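Local structure of transcriptional repressor PagR (Bacillus anthracis, 2ZKZ) at residues Gln60-Cys63 against Lys64-Gly67; Ala18-Leu21 against Lys22-His26; Asn43-Gln46 against Ile47-Leu51. The protein binds DNA as a transcription factor of the ArsR family and represses expression of the pagA and atxA genes. All coordinates share one frame; numbering follows the deposited sequence.

From the N terminus, the chain first meets contact 2 (18-26) at the end of helix 14-24, then contact 3 (43-51) along helix 44-51, and last contact 1 (60-67), closing helix 55-65. Each is local, within one or two helical turns, and closes no long loop; they run in series, neither nested nor crossing. Contact 1 touches both of the others: the T23 methyl of contact 2 packs on the backbone of K64 and M65, and L62 packs on V44 and I47 of contact 3. Contacts 2 and 3 lie on opposite sides of the chain's centre, nearest atoms about 9 Å apart. Helix 55-65 joins the helix at the dimer interface to the first helix of the helix-turn-helix.

Contact 1 (Gln60-Cys63 against Lys64-Gly67); sequences QHLC and KMRG
The last turn of helix 55-65, the recognition helix of the predicted helix-turn-helix in this ArsR-type winged-helix fold, is closed by the amides of K64 and R66 on the carbonyls of Q60 and L62. K64 N donates to Q60 O at 3.0 Å with an N-H...O angle of 162°. R66 N reaches L62 O at 2.8 Å, although R66 itself is the first residue to leave helical backbone angles, so its amide ends the ladder as the chain turns toward strand 71-75. M65 N also binds H61 O, whose modelled position is less sure.

The buried face is lined by L62 and the selenomethionine M65, both of which pack on L70; the place of the M65 terminal methyl is doubtful. L62 also packs on V44 and I47 of helix 44-51, while M65 reaches I32 of helix 27-39.

On the outer side R66 extends through CD and then bends at chi3 (62°), a kink that swings its guanidinium back along the helix. One face of that group lies over C63 O, offset toward its rim, and R66 NH2 stands 4.0 Å from C63 SG.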
loop_
_atom_site.group_PDB
_atom_site.type_symbol
_atom_site.label_atom_id
_atom_site.label_comp_id
_atom_site.label_asym_id
_atom_site.label_seq_id
_atom_site.Cartn_x
_atom_site.Cartn_y
_atom_site.Cartn_z
ATOM N N GLN A 60 12.809 -13.388 -6.868
ATOM C CA GLN A 60 11.653 -12.917 -7.620
ATOM C C GLN A 60 11.032 -11.688 -6.956
ATOM O O GLN A 60 10.622 -10.750 -7.634
ATOM C CB GLN A 60 10.594 -14.011 -7.737
ATOM C CG GLN A 60 9.452 -13.613 -8.649
ATOM C CD GLN A 60 8.263 -14.546 -8.556
ATOM O OE1 GLN A 60 7.272 -14.369 -9.261
ATOM N NE2 GLN A 60 8.352 -15.543 -7.682
ATOM N N HIS A 61 10.936 -11.708 -5.630
ATOM C CA HIS A 61 10.388 -10.565 -4.915
ATOM C C HIS A 61 11.291 -9.355 -5.140
ATOM O O HIS A 61 10.812 -8.262 -5.456
ATOM C CB HIS A 61 10.274 -10.877 -3.420
ATOM C CG HIS A 61 9.064 -11.685 -3.071
ATOM N ND1 HIS A 61 9.105 -12.757 -2.206
ATOM C CD2 HIS A 61 7.779 -11.582 -3.483
ATOM C CE1 HIS A 61 7.896 -13.282 -2.103
ATOM N NE2 HIS A 61 7.073 -12.587 -2.869
ATOM N N LEU A 62 12.599 -9.547 -4.986
ATOM C CA LEU A 62 13.539 -8.443 -5.183
ATOM C C LEU A 62 13.460 -7.896 -6.603
ATOM O O LEU A 62 13.539 -6.687 -6.816
ATOM C CB LEU A 62 14.968 -8.894 -4.863
ATOM C CG LEU A 62 15.238 -9.157 -3.376
ATOM C CD1 LEU A 62 16.587 -9.838 -3.197
ATOM C CD2 LEU A 62 15.193 -7.845 -2.605
ATOM N N CYS A 63 13.288 -8.789 -7.571
ATOM C CA CYS A 63 13.194 -8.384 -8.966
ATOM C C CYS A 63 11.983 -7.476 -9.175
ATOM O O CYS A 63 12.082 -6.422 -9.799
ATOM C CB CYS A 63 13.080 -9.622 -9.855
ATOM S SG CYS A 63 13.013 -9.250 -11.605
ATOM N N LYS A 64 10.842 -7.886 -8.628
ATOM C CA LYS A 64 9.608 -7.117 -8.745
ATOM C C LYS A 64 9.683 -5.769 -8.007
ATOM O O LYS A 64 9.114 -4.775 -8.452
ATOM C CB LYS A 64 8.450 -7.933 -8.174
ATOM C CG LYS A 64 7.154 -7.833 -8.959
ATOM C CD LYS A 64 7.021 -8.973 -9.954
ATOM C CE LYS A 64 5.644 -8.971 -10.600
ATOM N NZ LYS A 64 5.422 -10.180 -11.442
HETATM N N MSE A 65 10.391 -5.748 -6.882
HETATM C CA MSE A 65 10.520 -4.544 -6.059
HETATM C C MSE A 65 11.575 -3.541 -6.521
HETATM O O MSE A 65 11.423 -2.334 -6.314
HETATM C CB MSE A 65 10.826 -4.948 -4.616
HETATM C CG MSE A 65 9.865 -5.996 -4.068
HETATM SE SE MSE A 65 10.364 -6.678 -2.322
HETATM C CE MSE A 65 12.018 -7.530 -2.728
ATOM N N ARG A 66 12.648 -4.033 -7.131
ATOM C CA ARG A 66 13.724 -3.154 -7.576
ATOM C C ARG A 66 13.282 -2.044 -8.520
ATOM O O ARG A 66 12.658 -2.301 -9.545
ATOM C CB ARG A 66 14.844 -3.956 -8.260
ATOM C CG ARG A 66 15.882 -3.035 -8.898
ATOM C CD ARG A 66 17.052 -3.755 -9.553
ATOM N NE ARG A 66 16.650 -4.621 -10.657
ATOM C CZ ARG A 66 16.440 -5.924 -10.530
ATOM N NH1 ARG A 66 16.594 -6.503 -9.348
ATOM N NH2 ARG A 66 16.085 -6.645 -11.583
ATOM N N GLY A 67 13.627 -0.808 -8.176
ATOM C CA GLY A 67 13.279 0.313 -9.030
ATOM C C GLY A 67 11.978 0.998 -8.670
ATOM O O GLY A 67 11.725 2.120 -9.097
#

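Contact 2 (Ala18-Leu21 against Lys22-His26); sequences AELL and KTMAH
E19 O is gripped twice by T23: the backbone N donates from 3.0 Å and the hydroxyl OG1 from 2.8 Å, the two arriving from opposite faces of the carbonyl plane. T23 can do this because chi1 of -54° sets OG1 beside its own backbone N and anti to its carbonyl carbon, pointing back up the helix. The hydroxyl of this buried threonine is thereby satisfied inside its own helix, and the T23 methyl is turned to K64 and M65.

The E19 side chain bends at chi2 (59°) and crosses T23 and K22 at an angle. Its OE1 lies 3.7 Å from K22 CD, whereas the K22 ammonium is well beyond contact; OE2 instead forms a salt bridge with K68.

At the helix end, M24 N bonds to L20 O at 3.2 Å and, only weakly, to L21 O. M24 SE lies 4.3 Å from L20 CG, and both residues pack on V69. An inverse gamma turn centred on A25 follows, with H26 N bonded to M24 O at 2.8 Å, and H26 becomes the N-cap of helix 27-39. A18 and L21 pack on P27 and L30 of the second subunit, and A25 on its A18, placing this turn in a dimer interface that includes the N-terminal helix, as in other ArsR-family repressors.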
loop_
_atom_site.group_PDB
_atom_site.type_symbol
_atom_site.label_atom_id
_atom_site.label_comp_id
_atom_site.label_asym_id
_atom_site.label_seq_id
_atom_site.Cartn_x
_atom_site.Cartn_y
_atom_site.Cartn_z
ATOM N N ALA A 18 -0.402 4.164 -6.533
ATOM C CA ALA A 18 -1.169 2.913 -6.554
ATOM C C ALA A 18 -0.253 1.721 -6.845
ATOM O O ALA A 18 -0.368 0.657 -6.223
ATOM C CB ALA A 18 -2.277 2.986 -7.613
ATOM N N GLU A 19 0.646 1.909 -7.806
ATOM C CA GLU A 19 1.597 0.875 -8.208
ATOM C C GLU A 19 2.581 0.567 -7.070
ATOM O O GLU A 19 3.016 -0.572 -6.912
ATOM C CB GLU A 19 2.344 1.330 -9.476
ATOM C CG GLU A 19 3.397 0.357 -10.016
ATOM C CD GLU A 19 2.827 -1.003 -10.376
ATOM O OE1 GLU A 19 1.592 -1.121 -10.507
ATOM O OE2 GLU A 19 3.617 -1.958 -10.540
ATOM N N LEU A 20 2.922 1.577 -6.276
ATOM C CA LEU A 20 3.829 1.392 -5.139
ATOM C C LEU A 20 3.165 0.484 -4.104
ATOM O O LEU A 20 3.780 -0.442 -3.583
ATOM C CB LEU A 20 4.164 2.740 -4.477
ATOM C CG LEU A 20 5.226 2.719 -3.368
ATOM C CD1 LEU A 20 6.593 2.387 -3.986
ATOM C CD2 LEU A 20 5.290 4.072 -2.674
ATOM N N LEU A 21 1.899 0.749 -3.809
ATOM C CA LEU A 21 1.188 -0.068 -2.836
ATOM C C LEU A 21 1.019 -1.486 -3.378
ATOM O O LEU A 21 1.177 -2.452 -2.644
ATOM C CB LEU A 21 -0.180 0.548 -2.518
ATOM C CG LEU A 21 -0.196 1.974 -1.951
ATOM C CD1 LEU A 21 -1.648 2.368 -1.632
ATOM C CD2 LEU A 21 0.657 2.061 -0.696
ATOM N N LYS A 22 0.711 -1.607 -4.666
ATOM C CA LYS A 22 0.535 -2.921 -5.275
ATOM C C LYS A 22 1.811 -3.762 -5.167
ATOM O O LYS A 22 1.759 -4.945 -4.836
ATOM C CB LYS A 22 0.141 -2.776 -6.743
ATOM C CG LYS A 22 -0.097 -4.108 -7.460
ATOM C CD LYS A 22 -0.256 -3.904 -8.965
ATOM C CE LYS A 22 -0.436 -5.227 -9.699
ATOM N NZ LYS A 22 -1.731 -5.861 -9.330
ATOM N N THR A 23 2.957 -3.136 -5.430
ATOM C CA THR A 23 4.238 -3.827 -5.375
ATOM C C THR A 23 4.609 -4.272 -3.961
ATOM O O THR A 23 5.283 -5.284 -3.786
ATOM C CB THR A 23 5.368 -2.939 -5.965
ATOM O OG1 THR A 23 4.991 -2.508 -7.278
ATOM C CG2 THR A 23 6.680 -3.730 -6.075
HETATM N N MSE A 24 4.176 -3.517 -2.954
HETATM C CA MSE A 24 4.453 -3.859 -1.551
HETATM C C MSE A 24 3.382 -4.776 -0.951
HETATM O O MSE A 24 3.560 -5.301 0.149
HETATM C CB MSE A 24 4.498 -2.591 -0.680
HETATM C CG MSE A 24 5.544 -1.536 -1.049
HETATM SE SE MSE A 24 5.359 0.062 0.068
HETATM C CE MSE A 24 5.879 -0.713 1.758
ATOM N N ALA A 25 2.279 -4.973 -1.668
ATOM C CA ALA A 25 1.160 -5.769 -1.158
ATOM C C ALA A 25 1.317 -7.291 -1.085
ATOM O O ALA A 25 0.450 -8.031 -1.541
ATOM C CB ALA A 25 -0.116 -5.414 -1.942
ATOM N N HIS A 26 2.408 -7.746 -0.480
ATOM C CA HIS A 26 2.701 -9.169 -0.320
ATOM C C HIS A 26 3.404 -9.315 1.029
ATOM O O HIS A 26 4.347 -8.583 1.319
ATOM C CB HIS A 26 3.640 -9.648 -1.440
ATOM C CG HIS A 26 3.047 -9.552 -2.811
ATOM N ND1 HIS A 26 2.323 -10.575 -3.384
ATOM C CD2 HIS A 26 3.034 -8.536 -3.707
ATOM C CE1 HIS A 26 1.888 -10.193 -4.571
ATOM N NE2 HIS A 26 2.305 -8.960 -4.791
#

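Contact 3 (Asn43-Gln46 against Ile47-Leu51); sequences NVTQ and IIQIL
V44 and I48 are joined by the straightest of four backbone bonds between these segments: I48 N lies 2.8 Å from V44 O, with an N-H...O angle of 164°. I47 N on N43 O (3.1 Å) and Q49 N on T45 O continue the i to i+4 pattern. I50 N on Q46 O is more bent, at 137°, and the same amide makes a weak second bond to I47 O.

A side-chain bond secures the start of the helix. Q46 runs extended from CB, with CG beside its own backbone N (chi1 -70°), and this carries its amide back to the N-cap residue, where OE1 accepts N43 N at 2.8 Å. The donor sits in the plane of the side-chain carbonyl, on a lone pair. N43 is the N-cap residue and Q46 the third residue of the helix, so this is the half of a capping box in which the N-cap amide is held by a side chain.

Helix 44-51 is the first helix of the predicted helix-turn-helix, and its apolar face meets the recognition helix 55-65.

Van der Waals contacts follow the same one-turn spacing. V44 and I48 cross at a slant, CG1 of the valine meeting CD1 of the isoleucine at 3.6 Å. From this pair, V44 goes on to Y81 of strand 78-82 and I48 to Q55 and V58. I47, which also packs on V58, lays CG1 3.3 Å from N43 O. On the exposed side T45 and Q49 lie alongside each other and point the same way, with T45 CG2 4.1 Å from Q49 CD.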
loop_
_atom_site.group_PDB
_atom_site.type_symbol
_atom_site.label_atom_id
_atom_site.label_comp_id
_atom_site.label_asym_id
_atom_site.label_seq_id
_atom_site.Cartn_x
_atom_site.Cartn_y
_atom_site.Cartn_z
ATOM N N ASN A 43 22.323 -7.814 1.484
ATOM C CA ASN A 43 22.499 -8.480 0.203
ATOM C C ASN A 43 21.513 -9.644 0.174
ATOM O O ASN A 43 20.850 -9.930 1.178
ATOM C CB ASN A 43 23.959 -8.946 -0.008
ATOM C CG ASN A 43 24.469 -9.872 1.089
ATOM O OD1 ASN A 43 25.648 -9.805 1.470
ATOM N ND2 ASN A 43 23.612 -10.749 1.579
ATOM N N VAL A 44 21.399 -10.297 -0.976
ATOM C CA VAL A 44 20.470 -11.406 -1.139
ATOM C C VAL A 44 20.647 -12.522 -0.112
ATOM O O VAL A 44 19.665 -13.020 0.453
ATOM C CB VAL A 44 20.584 -12.001 -2.566
ATOM C CG1 VAL A 44 19.585 -13.136 -2.747
ATOM C CG2 VAL A 44 20.327 -10.907 -3.599
ATOM N N THR A 45 21.892 -12.906 0.148
ATOM C CA THR A 45 22.160 -13.977 1.098
ATOM C C THR A 45 21.670 -13.637 2.505
ATOM O O THR A 45 21.119 -14.491 3.194
ATOM C CB THR A 45 23.663 -14.312 1.137
ATOM O OG1 THR A 45 24.103 -14.655 -0.185
ATOM C CG2 THR A 45 23.922 -15.490 2.067
ATOM N N GLN A 46 21.874 -12.390 2.927
ATOM C CA GLN A 46 21.417 -11.949 4.241
ATOM C C GLN A 46 19.891 -11.985 4.296
ATOM O O GLN A 46 19.302 -12.303 5.327
ATOM C CB GLN A 46 21.897 -10.527 4.522
ATOM C CG GLN A 46 23.397 -10.405 4.755
ATOM C CD GLN A 46 23.847 -8.966 4.836
ATOM O OE1 GLN A 46 23.728 -8.215 3.870
ATOM N NE2 GLN A 46 24.369 -8.569 5.994
ATOM N N ILE A 47 19.258 -11.652 3.178
ATOM C CA ILE A 47 17.802 -11.646 3.092
ATOM C C ILE A 47 17.256 -13.072 3.108
ATOM O O ILE A 47 16.286 -13.370 3.799
ATOM C CB ILE A 47 17.330 -10.926 1.804
ATOM C CG1 ILE A 47 17.684 -9.436 1.894
ATOM C CG2 ILE A 47 15.829 -11.120 1.620
ATOM C CD1 ILE A 47 17.416 -8.638 0.623
ATOM N N ILE A 48 17.880 -13.952 2.335
ATOM C CA ILE A 48 17.454 -15.345 2.288
ATOM C C ILE A 48 17.551 -15.970 3.679
ATOM O O ILE A 48 16.655 -16.698 4.102
ATOM C CB ILE A 48 18.323 -16.153 1.303
ATOM C CG1 ILE A 48 17.993 -15.731 -0.130
ATOM C CG2 ILE A 48 18.104 -17.654 1.505
ATOM C CD1 ILE A 48 18.940 -16.293 -1.170
ATOM N N GLN A 49 18.629 -15.668 4.395
ATOM C CA GLN A 49 18.825 -16.222 5.730
ATOM C C GLN A 49 17.891 -15.615 6.776
ATOM O O GLN A 49 17.544 -16.276 7.758
ATOM C CB GLN A 49 20.289 -16.059 6.165
ATOM C CG GLN A 49 21.286 -16.663 5.169
ATOM C CD GLN A 49 22.689 -16.814 5.734
ATOM O OE1 GLN A 49 23.247 -15.882 6.310
ATOM N NE2 GLN A 49 23.270 -17.994 5.559
ATOM N N ILE A 50 17.482 -14.362 6.578
ATOM C CA ILE A 50 16.572 -13.712 7.518
ATOM C C ILE A 50 15.143 -14.212 7.321
ATOM O O ILE A 50 14.436 -14.501 8.289
ATOM C CB ILE A 50 16.574 -12.178 7.353
ATOM C CG1 ILE A 50 17.883 -11.597 7.887
ATOM C CG2 ILE A 50 15.386 -11.571 8.089
ATOM C CD1 ILE A 50 17.966 -10.087 7.776
ATOM N N LEU A 51 14.728 -14.315 6.064
ATOM C CA LEU A 51 13.382 -14.768 5.729
ATOM C C LEU A 51 13.195 -16.284 5.732
ATOM O O LEU A 51 12.068 -16.770 5.844
ATOM C CB LEU A 51 12.969 -14.204 4.367
ATOM C CG LEU A 51 12.408 -12.777 4.354
ATOM C CD1 LEU A 51 13.288 -11.839 5.162
ATOM C CD2 LEU A 51 12.295 -12.311 2.918
#